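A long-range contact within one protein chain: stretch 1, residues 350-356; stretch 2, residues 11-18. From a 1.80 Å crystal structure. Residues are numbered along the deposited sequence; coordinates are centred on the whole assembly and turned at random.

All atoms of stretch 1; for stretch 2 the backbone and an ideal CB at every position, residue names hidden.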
# COMPACT_ATOMS: atom_id res chain seq x y z
N ALA A 350 4.22 17.37 -12.43
CA ALA A 350 5.55 16.85 -12.20
C ALA A 350 6.56 17.27 -13.28
O ALA A 350 7.70 17.65 -12.96
CB ALA A 350 5.48 15.29 -12.05
N LEU A 351 6.14 17.23 -14.54
CA LEU A 351 7.00 17.61 -15.66
C LEU A 351 7.46 19.08 -15.50
O LEU A 351 8.65 19.38 -15.65
CB LEU A 351 6.27 17.40 -16.98
CG LEU A 351 6.93 17.92 -18.27
CD1 LEU A 351 8.24 17.20 -18.60
CD2 LEU A 351 5.95 17.92 -19.42
N MSE A 352 6.52 19.97 -15.17
CA MSE A 352 6.80 21.41 -15.05
C MSE A 352 7.55 21.79 -13.77
O MSE A 352 8.36 22.72 -13.78
CB MSE A 352 5.52 22.23 -15.21
CG MSE A 352 4.78 21.98 -16.53
SE MSE A 352 5.93 21.99 -18.19
CE MSE A 352 7.35 20.72 -17.82
N GLN A 353 7.31 21.07 -12.69
CA GLN A 353 8.16 21.22 -11.51
C GLN A 353 9.61 20.86 -11.85
O GLN A 353 10.54 21.55 -11.44
CB GLN A 353 7.66 20.34 -10.36
CG GLN A 353 6.33 20.80 -9.76
CD GLN A 353 6.44 22.16 -9.09
OE1 GLN A 353 5.89 23.15 -9.57
NE2 GLN A 353 7.17 22.21 -7.99
N SER A 354 9.80 19.77 -12.59
CA SER A 354 11.12 19.28 -12.97
C SER A 354 11.84 20.34 -13.81
O SER A 354 12.99 20.69 -13.54
CB SER A 354 10.97 18.00 -13.79
OG SER A 354 12.22 17.45 -14.18
N LEU A 355 11.15 20.83 -14.82
CA LEU A 355 11.74 21.83 -15.71
C LEU A 355 12.02 23.13 -14.97
O LEU A 355 13.09 23.73 -15.15
CB LEU A 355 10.82 22.08 -16.90
CG LEU A 355 10.85 20.94 -17.91
CD1 LEU A 355 9.79 21.13 -18.96
CD2 LEU A 355 12.24 20.81 -18.54
N HIS A 356 11.07 23.55 -14.12
CA HIS A 356 11.21 24.79 -13.35
C HIS A 356 12.45 24.80 -12.45
O HIS A 356 13.08 25.84 -12.25
CB HIS A 356 9.96 25.02 -12.51
CG HIS A 356 9.98 26.30 -11.74
ND1 HIS A 356 9.65 27.51 -12.31
CD2 HIS A 356 10.28 26.57 -10.45
CE1 HIS A 356 9.75 28.47 -11.40
NE2 HIS A 356 10.13 27.92 -10.26
N UNK A 11 6.28 21.95 -26.79
CA UNK A 11 7.18 23.13 -26.67
C UNK A 11 8.31 23.01 -25.62
O UNK A 11 9.32 23.71 -25.72
CB UNK A 11 6.34 24.36 -26.32
N UNK A 12 8.21 22.11 -24.64
CA UNK A 12 9.36 21.85 -23.79
C UNK A 12 10.50 21.10 -24.47
O UNK A 12 11.59 21.04 -23.93
CB UNK A 12 8.91 21.06 -22.56
N UNK A 13 10.24 20.52 -25.63
CA UNK A 13 11.21 19.68 -26.33
C UNK A 13 11.49 18.33 -25.68
O UNK A 13 12.46 17.66 -26.06
CB UNK A 13 12.53 20.44 -26.46
N UNK A 14 10.66 17.91 -24.72
CA UNK A 14 10.89 16.69 -23.96
C UNK A 14 10.04 15.55 -24.52
O UNK A 14 8.93 15.76 -25.01
CB UNK A 14 10.58 16.91 -22.48
N UNK A 15 10.58 14.34 -24.46
CA UNK A 15 9.82 13.14 -24.77
C UNK A 15 8.64 12.99 -23.81
O UNK A 15 7.59 12.50 -24.21
CB UNK A 15 10.72 11.91 -24.71
N UNK A 16 8.83 13.40 -22.55
CA UNK A 16 7.80 13.24 -21.53
C UNK A 16 6.56 14.06 -21.91
O UNK A 16 5.44 13.55 -21.84
CB UNK A 16 8.33 13.66 -20.16
N UNK A 17 6.76 15.30 -22.38
CA UNK A 17 5.63 16.11 -22.80
C UNK A 17 4.91 15.50 -24.00
O UNK A 17 3.67 15.47 -24.02
CB UNK A 17 6.10 17.53 -23.13
N UNK A 18 5.68 15.03 -24.98
CA UNK A 18 5.13 14.36 -26.15
C UNK A 18 4.26 13.16 -25.75
O UNK A 18 3.18 12.95 -26.28
CB UNK A 18 6.26 13.91 -27.08

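Stretch 1 is helical and offers a nonpolar surface made by Leu351, Met352 and Leu355. None of these side chains carries a charge or a polar hydrogen, so they offer stretch 2 no hydrogen-bonding partner, and carbon packing suits them best.

Position 11 has nothing of stretch 1 within 5.5 Å of its ideal CB. Many residues would fit. It is Ala11.

Position 12 points its CA-to-CB bond toward stretch 1. The ideal CB lies 3.7 Å from Leu355 CD1 and 5.0 Å from Met352 CE. There is little depth here, so a small or branched side chain with a methyl to offer suits: alanine, valine or threonine. The residue is Thr12. Its CG2 sits 3.4 Å from Leu355 CD1 and 4.1 Å from Met352 SE, the selenium of a selenomethionine. Its OG1 donates to OE1 of the residue at 17, at 2.6 Å.

Position 13 has phi 71° and psi 13°. Positive phi favours glycine, with asparagine a common second choice. Stretch 1 is out of reach. It is Gly13.

Position 14 comes just before the helix, with phi -99° and psi 146°, as is usual for an N-cap. Serine, threonine, aspartate or asparagine would suit. CA-to-CB points toward stretch 1, and Leu351 CD1 is 4.5 Å from the ideal CB, so a small side chain can pack here. Thr14 caps the helix and also touches stretch 1. Its OG1 accepts from the backbone N of residue 17 at 3.1 Å and donates to Thr12 OG1 at 2.7 Å. The same OG1 packs 3.7 Å from Leu351 CD1, while its CG2 lies 4.4 Å from Leu355 CD2.

Position 15 is out of reach of stretch 1, and even a large side chain is possible. It is Trp15, which touches a crystal neighbour.

Position 16 is helical and points toward stretch 1. Its ideal CB is 3.9 Å from Leu351 CD1. Alanine, valine, threonine or another modest side chain would suit. In Thr16, CB packs 3.9 Å from Leu351 CD1, and OG1 is hydrogen-bonded elsewhere in the structure.

Position 17 points sideways, with its ideal CB 3.7 Å from Leu351 CD2. The first carbon must pack, but a long side chain can run past the leucine. Glu17 does this: its CB is 3.7 Å from Leu351 CD2, and its extended chain (chi1 and chi2 both t) carries OE1 to 2.8 Å from Thr12 N, a hydrogen bond that ties the loop to the helix.

Position 18 is helical and out of reach; polar residues are among many that fit. It is Glu18.

Stretch 2 (11-18) ATGTWTEE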
# COMPACT_ATOMS: atom_id res chain seq x y z
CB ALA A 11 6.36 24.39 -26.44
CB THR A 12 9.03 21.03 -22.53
OG1 THR A 12 8.63 19.71 -22.91
CG2 THR A 12 7.94 21.73 -21.71
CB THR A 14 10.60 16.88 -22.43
OG1 THR A 14 9.21 17.18 -22.20
CG2 THR A 14 11.47 18.02 -21.84
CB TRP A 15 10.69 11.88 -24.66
CG TRP A 15 11.77 11.79 -25.69
CD1 TRP A 15 13.13 11.75 -25.47
CD2 TRP A 15 11.58 11.73 -27.10
NE1 TRP A 15 13.79 11.66 -26.68
CE2 TRP A 15 12.86 11.64 -27.69
CE3 TRP A 15 10.45 11.72 -27.92
CZ2 TRP A 15 13.04 11.57 -29.07
CZ3 TRP A 15 10.64 11.63 -29.31
CH2 TRP A 15 11.92 11.55 -29.86
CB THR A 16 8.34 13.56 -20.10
OG1 THR A 16 9.49 12.74 -19.84
CG2 THR A 16 7.28 13.27 -19.03
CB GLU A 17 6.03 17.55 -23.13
CG GLU A 17 4.83 18.36 -23.56
CD GLU A 17 5.13 19.79 -23.92
OE1 GLU A 17 6.33 20.15 -24.03
OE2 GLU A 17 4.16 20.54 -24.13
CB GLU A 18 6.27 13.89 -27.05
CG GLU A 18 5.83 13.45 -28.46
CD GLU A 18 5.38 11.99 -28.57
OE1 GLU A 18 5.96 11.14 -27.88
OE2 GLU A 18 4.44 11.71 -29.36
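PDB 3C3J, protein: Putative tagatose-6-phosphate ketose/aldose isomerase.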